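Local atomic coordinates of 3-dehydroquinate dehydratase (Clostridium difficile, PDB entry 4H3D), a protein that catalyses the cis-dehydration of 3-dehydroquinate to 3-dehydroshikimate through an imine intermediate, the third step of the chorismate pathway. Residues T152-Q166 with V187-Y199. Sequence-based numbering, arbitrary orientation. Where two conformers were deposited one is given.
Sequences TPKKEEIVSRLCRMQ and VLLEATNEMFKIY
Two neighbouring outer helices of the TIM barrel pack here, 155-167 against 182-199, with Lys155, Val159 and Met195 as knobs in holes of the facing helix. Strand 172-177, which carries the Schiff-base lysine Lys174, lies between them in sequence. The axes of segments 155-166 and 187-199 approach to 8.9 Å and cross at -46°. The backbones are nearest at Lys155 and Ala191, where the alanine methyl CB meets Ile158 CG2 at 3.7 Å.

Lys155 lies across this small residue. Its CG is anti to the backbone N (chi1 176°), over Ala191, and bends at chi3 and chi4 turn the amine to Glu194. Lys155 NZ donates to Glu194 OE1 at 3.0 Å in a salt bridge, meeting it on the syn side, 19° out of the carboxylate plane. A water accepts weakly from Lys155 NZ and donates to Glu194 OE2. The Lys155 methylenes also run past the Glu190 carboxylate, whose OE1 pairs with Lys183 of the second subunit.

Further along, Val159 CG1 touches the Tyr199 ring obliquely, 3.5 Å from Tyr199 CD2. Ile198 CG2 covers one face of that ring. Met195 bends at chi2 and lays its thioether against Leu162 CB. Its methyl CE is 3.8 Å from both Leu162 CB and Cys163 SG, and reaches the Gln166 amide. Cys163 SG also forms an oblique sulfur-aromatic contact with Tyr199. Gln166 NE2 gives Tyr199 O a weak hydrogen bond of 3.4 Å, while its OE1 accepts from Asp201 N.

The buried middle is thus apolar and thioether packing. The Lys155-Glu194 salt bridge lies at a partly exposed margin, and Gln166 adds a weak bond at the far end. Glu194 probably favours the charged form of Lys155, with Glu190 at most a weaker, longer-range influence.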
loop_
_atom_site.group_PDB
_atom_site.type_symbol
_atom_site.label_atom_id
_atom_site.label_comp_id
_atom_site.label_asym_id
_atom_site.label_seq_id
_atom_site.Cartn_x
_atom_site.Cartn_y
_atom_site.Cartn_z
ATOM N N THR B 152 14.680 7.573 -10.305
ATOM C CA THR B 152 13.781 8.413 -9.539
ATOM C C THR B 152 14.550 9.698 -9.209
ATOM O O THR B 152 15.490 9.680 -8.420
ATOM C CB THR B 152 13.312 7.729 -8.250
ATOM O OG1 THR B 152 12.584 6.536 -8.585
ATOM C CG2 THR B 152 12.400 8.686 -7.430
ATOM N N PRO B 153 14.173 10.814 -9.842
ATOM C CA PRO B 153 14.877 12.049 -9.537
ATOM C C PRO B 153 14.706 12.396 -8.046
ATOM O O PRO B 153 13.771 11.899 -7.388
ATOM C CB PRO B 153 14.196 13.077 -10.437
ATOM C CG PRO B 153 13.557 12.275 -11.527
ATOM C CD PRO B 153 13.135 11.007 -10.871
ATOM N N LYS B 154 15.595 13.237 -7.528
ATOM C CA LYS B 154 15.534 13.644 -6.131
ATOM C C LYS B 154 14.207 14.342 -5.836
ATOM O O LYS B 154 13.556 14.874 -6.741
ATOM C CB LYS B 154 16.711 14.563 -5.789
ATOM C CG LYS B 154 18.074 13.952 -6.133
ATOM C CD LYS B 154 18.116 12.550 -5.619
ATOM C CE LYS B 154 19.392 11.825 -5.949
ATOM N NZ LYS B 154 19.233 10.408 -5.536
ATOM N N LYS B 155 13.807 14.326 -4.570
ATOM C CA LYS B 155 12.547 14.965 -4.145
ATOM C C LYS B 155 12.367 16.374 -4.741
ATOM O O LYS B 155 11.346 16.674 -5.343
ATOM C CB LYS B 155 12.521 15.025 -2.609
ATOM C CG LYS B 155 11.320 15.744 -2.006
ATOM C CD LYS B 155 11.328 15.650 -0.474
ATOM C CE LYS B 155 12.506 16.372 0.193
ATOM N NZ LYS B 155 12.435 17.862 0.075
ATOM N N GLU B 156 13.382 17.219 -4.585
ATOM C CA GLU B 156 13.303 18.593 -5.058
ATOM C C GLU B 156 13.154 18.683 -6.578
ATOM O O GLU B 156 12.511 19.610 -7.065
ATOM C CB GLU B 156 14.449 19.484 -4.512
ATOM C CG GLU B 156 15.774 18.810 -4.368
ATOM C CD GLU B 156 15.841 17.906 -3.122
ATOM O OE1 GLU B 156 15.656 18.409 -1.977
ATOM O OE2 GLU B 156 16.097 16.702 -3.291
ATOM N N GLU B 157 13.735 17.724 -7.315
ATOM C CA GLU B 157 13.578 17.683 -8.776
ATOM C C GLU B 157 12.135 17.344 -9.122
ATOM O O GLU B 157 11.540 17.960 -9.991
ATOM C CB GLU B 157 14.487 16.630 -9.411
ATOM C CG GLU B 157 15.962 16.873 -9.224
ATOM C CD GLU B 157 16.781 15.776 -9.865
ATOM O OE1 GLU B 157 16.807 15.712 -11.119
ATOM O OE2 GLU B 157 17.406 14.989 -9.110
ATOM N N ILE B 158 11.581 16.346 -8.447
ATOM C CA ILE B 158 10.179 15.947 -8.685
ATOM C C ILE B 158 9.253 17.154 -8.393
ATOM O O ILE B 158 8.408 17.528 -9.230
ATOM C CB ILE B 158 9.800 14.728 -7.839
ATOM C CG1 ILE B 158 10.613 13.503 -8.289
ATOM C CG2 ILE B 158 8.296 14.410 -7.972
ATOM C CD1 ILE B 158 10.489 12.323 -7.358
ATOM N N VAL B 159 9.450 17.790 -7.239
ATOM C CA VAL B 159 8.646 18.958 -6.887
ATOM C C VAL B 159 8.823 20.088 -7.922
ATOM O O VAL B 159 7.844 20.751 -8.279
ATOM C CB VAL B 159 8.953 19.477 -5.452
ATOM C CG1 VAL B 159 8.256 20.821 -5.204
ATOM C CG2 VAL B 159 8.526 18.452 -4.399
ATOM N N SER B 160 10.051 20.284 -8.429
ATOM C CA SER B 160 10.313 21.350 -9.402
ATOM C C SER B 160 9.562 21.104 -10.719
ATOM O O SER B 160 9.036 22.043 -11.327
ATOM C CB SER B 160 11.843 21.580 -9.646
ATOM O OG SER B 160 12.449 20.535 -10.414
ATOM N N ARG B 161 9.491 19.849 -11.146
ATOM C CA ARG B 161 8.771 19.523 -12.369
ATOM C C ARG B 161 7.268 19.698 -12.186
ATOM O O ARG B 161 6.603 20.251 -13.039
ATOM C CB ARG B 161 9.096 18.116 -12.835
ATOM C CG ARG B 161 10.528 17.989 -13.241
ATOM C CD ARG B 161 10.813 16.694 -13.914
ATOM N NE ARG B 161 12.241 16.487 -13.975
ATOM C CZ ARG B 161 12.830 15.365 -14.350
ATOM N NH1 ARG B 161 12.114 14.326 -14.740
ATOM N NH2 ARG B 161 14.150 15.291 -14.347
ATOM N N LEU B 162 6.747 19.236 -11.058
ATOM C CA LEU B 162 5.309 19.381 -10.778
ATOM C C LEU B 162 4.928 20.871 -10.689
ATOM O O LEU B 162 3.872 21.278 -11.187
ATOM C CB LEU B 162 4.927 18.628 -9.497
ATOM C CG LEU B 162 5.051 17.098 -9.559
ATOM C CD1 LEU B 162 4.907 16.470 -8.155
ATOM C CD2 LEU B 162 4.034 16.511 -10.554
ATOM N N CYS B 163 5.787 21.683 -10.055
ATOM C CA CYS B 163 5.557 23.134 -9.998
ATOM C C CYS B 163 5.578 23.748 -11.412
ATOM O O CYS B 163 4.760 24.617 -11.733
ATOM C CB CYS B 163 6.588 23.831 -9.112
ATOM S SG CYS B 163 6.373 23.496 -7.377
ATOM N N ARG B 164 6.495 23.293 -12.257
ATOM C CA ARG B 164 6.564 23.817 -13.622
ATOM C C ARG B 164 5.260 23.492 -14.392
ATOM O O ARG B 164 4.737 24.334 -15.177
ATOM C CB ARG B 164 7.794 23.278 -14.360
ATOM C CG ARG B 164 7.996 23.854 -15.772
ATOM C CD ARG B 164 8.088 25.384 -15.773
ATOM N NE ARG B 164 8.081 25.924 -17.127
ATOM C CZ ARG B 164 7.714 27.164 -17.447
ATOM N NH1 ARG B 164 7.737 27.550 -18.717
ATOM N NH2 ARG B 164 7.294 28.016 -16.513
ATOM N N MET B 165 4.726 22.296 -14.149
ATOM C CA MET B 165 3.476 21.869 -14.774
ATOM C C MET B 165 2.327 22.774 -14.335
ATOM O O MET B 165 1.467 23.122 -15.144
ATOM C CB MET B 165 3.185 20.420 -14.446
ATOM C CG MET B 165 4.156 19.442 -15.101
ATOM S SD MET B 165 3.975 17.857 -14.329
ATOM C CE MET B 165 5.048 16.827 -15.299
ATOM N N GLN B 166 2.313 23.168 -13.066
ATOM C CA GLN B 166 1.301 24.140 -12.611
ATOM C C GLN B 166 1.478 25.471 -13.331
ATOM O O GLN B 166 0.495 26.079 -13.794
ATOM C CB GLN B 166 1.375 24.373 -11.103
ATOM C CG GLN B 166 0.877 23.227 -10.277
ATOM C CD GLN B 166 0.724 23.598 -8.802
ATOM O OE1 GLN B 166 -0.133 23.066 -8.111
ATOM N NE2 GLN B 166 1.555 24.529 -8.328
ATOM N N VAL B 187 10.889 8.024 -1.780
ATOM C CA VAL B 187 11.180 9.408 -2.246
ATOM C C VAL B 187 10.028 9.962 -3.098
ATOM O O VAL B 187 9.577 11.123 -2.911
ATOM C CB VAL B 187 12.505 9.454 -3.036
ATOM C CG1 VAL B 187 12.670 10.811 -3.769
ATOM C CG2 VAL B 187 13.708 9.146 -2.093
ATOM N N LEU B 188 9.532 9.139 -4.015
ATOM C CA LEU B 188 8.383 9.511 -4.845
ATOM C C LEU B 188 7.193 9.866 -3.950
ATOM O O LEU B 188 6.536 10.918 -4.142
ATOM C CB LEU B 188 8.025 8.372 -5.831
ATOM C CG LEU B 188 6.860 8.593 -6.814
ATOM C CD1 LEU B 188 5.478 8.360 -6.168
ATOM C CD2 LEU B 188 6.937 9.995 -7.490
ATOM N N LEU B 189 6.939 9.031 -2.940
ATOM C CA LEU B 189 5.844 9.297 -1.995
ATOM C C LEU B 189 6.097 10.551 -1.149
ATOM O O LEU B 189 5.172 11.331 -0.892
ATOM C CB LEU B 189 5.583 8.076 -1.098
ATOM C CG LEU B 189 5.012 6.829 -1.798
ATOM C CD1 LEU B 189 4.817 5.699 -0.772
ATOM C CD2 LEU B 189 3.690 7.139 -2.516
ATOM N N GLU B 190 7.340 10.750 -0.723
ATOM C CA GLU B 190 7.721 11.950 0.048
ATOM C C GLU B 190 7.532 13.244 -0.777
ATOM O O GLU B 190 7.015 14.260 -0.275
ATOM C CB GLU B 190 9.185 11.851 0.504
ATOM C CG GLU B 190 9.625 13.032 1.408
ATOM C CD GLU B 190 11.125 13.057 1.680
ATOM O OE1 GLU B 190 11.548 13.823 2.579
ATOM O OE2 GLU B 190 11.880 12.336 0.978
ATOM N N ALA B 191 7.974 13.198 -2.029
ATOM C CA ALA B 191 7.828 14.313 -2.963
ATOM C C ALA B 191 6.357 14.599 -3.205
ATOM O O ALA B 191 5.935 15.752 -3.199
ATOM C CB ALA B 191 8.538 13.993 -4.278
ATOM N N THR B 192 5.571 13.539 -3.397
ATOM C CA THR B 192 4.133 13.665 -3.606
ATOM C C THR B 192 3.473 14.432 -2.458
ATOM O O THR B 192 2.725 15.386 -2.683
ATOM C CB THR B 192 3.458 12.276 -3.726
ATOM O OG1 THR B 192 4.006 11.559 -4.850
ATOM C CG2 THR B 192 1.953 12.402 -3.881
ATOM N N ASN B 193 3.777 14.033 -1.230
ATOM C CA ASN B 193 3.127 14.651 -0.090
ATOM C C ASN B 193 3.613 16.075 0.169
ATOM O O ASN B 193 2.828 16.937 0.586
ATOM C CB ASN B 193 3.257 13.790 1.155
ATOM C CG ASN B 193 2.300 14.220 2.249
ATOM O OD1 ASN B 193 2.722 14.688 3.269
ATOM N ND2 ASN B 193 0.993 14.108 1.995
ATOM N N GLU B 194 4.889 16.325 -0.069
ATOM C CA GLU B 194 5.428 17.684 0.077
ATOM C C GLU B 194 4.738 18.632 -0.911
ATOM O O GLU B 194 4.338 19.738 -0.549
ATOM C CB GLU B 194 6.941 17.687 -0.122
ATOM C CG GLU B 194 7.574 19.061 0.008
ATOM C CD GLU B 194 9.094 18.996 0.127
ATOM O OE1 GLU B 194 9.600 18.156 0.914
ATOM O OE2 GLU B 194 9.773 19.800 -0.547
ATOM N N MET B 195 4.568 18.171 -2.147
ATOM C CA MET B 195 3.882 18.942 -3.165
ATOM C C MET B 195 2.433 19.161 -2.724
ATOM O O MET B 195 1.945 20.293 -2.691
ATOM C CB MET B 195 3.914 18.198 -4.500
ATOM C CG MET B 195 3.341 18.970 -5.668
ATOM S SD MET B 195 4.401 20.358 -6.131
ATOM C CE MET B 195 3.306 21.209 -7.277
ATOM N N PHE B 196 1.759 18.069 -2.372
ATOM C CA PHE B 196 0.376 18.116 -1.926
ATOM C C PHE B 196 0.168 19.117 -0.799
ATOM O O PHE B 196 -0.762 19.939 -0.834
ATOM C CB PHE B 196 -0.060 16.710 -1.443
ATOM C CG PHE B 196 -1.507 16.624 -1.030
ATOM C CD1 PHE B 196 -2.505 16.366 -1.978
ATOM C CD2 PHE B 196 -1.873 16.782 0.295
ATOM C CE1 PHE B 196 -3.837 16.273 -1.609
ATOM C CE2 PHE B 196 -3.211 16.698 0.679
ATOM C CZ PHE B 196 -4.200 16.439 -0.285
ATOM N N LYS B 197 1.046 19.069 0.185
ATOM C CA LYS B 197 0.905 19.895 1.376
ATOM C C LYS B 197 1.375 21.342 1.272
ATOM O O LYS B 197 0.720 22.236 1.804
ATOM C CB LYS B 197 1.628 19.245 2.543
ATOM C CG LYS B 197 0.866 18.130 3.223
ATOM C CD LYS B 197 1.606 17.727 4.475
ATOM C CE LYS B 197 0.722 17.036 5.464
ATOM N NZ LYS B 197 1.503 16.710 6.716
ATOM N N ILE B 198 2.488 21.559 0.577
ATOM C CA ILE B 198 3.145 22.863 0.539
ATOM C C ILE B 198 2.993 23.670 -0.744
ATOM O O ILE B 198 2.692 24.866 -0.676
ATOM C CB ILE B 198 4.668 22.690 0.801
ATOM C CG1 ILE B 198 4.897 21.934 2.116
ATOM C CG2 ILE B 198 5.387 24.056 0.830
ATOM C CD1 ILE B 198 6.319 21.538 2.333
ATOM N N TYR B 199 3.176 23.026 -1.908
ATOM C CA TYR B 199 3.216 23.760 -3.190
ATOM C C TYR B 199 2.021 23.670 -4.121
ATOM O O TYR B 199 1.799 24.574 -4.906
ATOM C CB TYR B 199 4.453 23.332 -3.982
ATOM C CG TYR B 199 5.733 23.570 -3.253
ATOM C CD1 TYR B 199 6.225 24.857 -3.091
ATOM C CD2 TYR B 199 6.459 22.518 -2.715
ATOM C CE1 TYR B 199 7.398 25.089 -2.419
ATOM C CE2 TYR B 199 7.642 22.743 -2.036
ATOM C CZ TYR B 199 8.106 24.036 -1.895
ATOM O OH TYR B 199 9.276 24.287 -1.221
HETATM O O HOH W 1 11.463 20.165 -2.372
#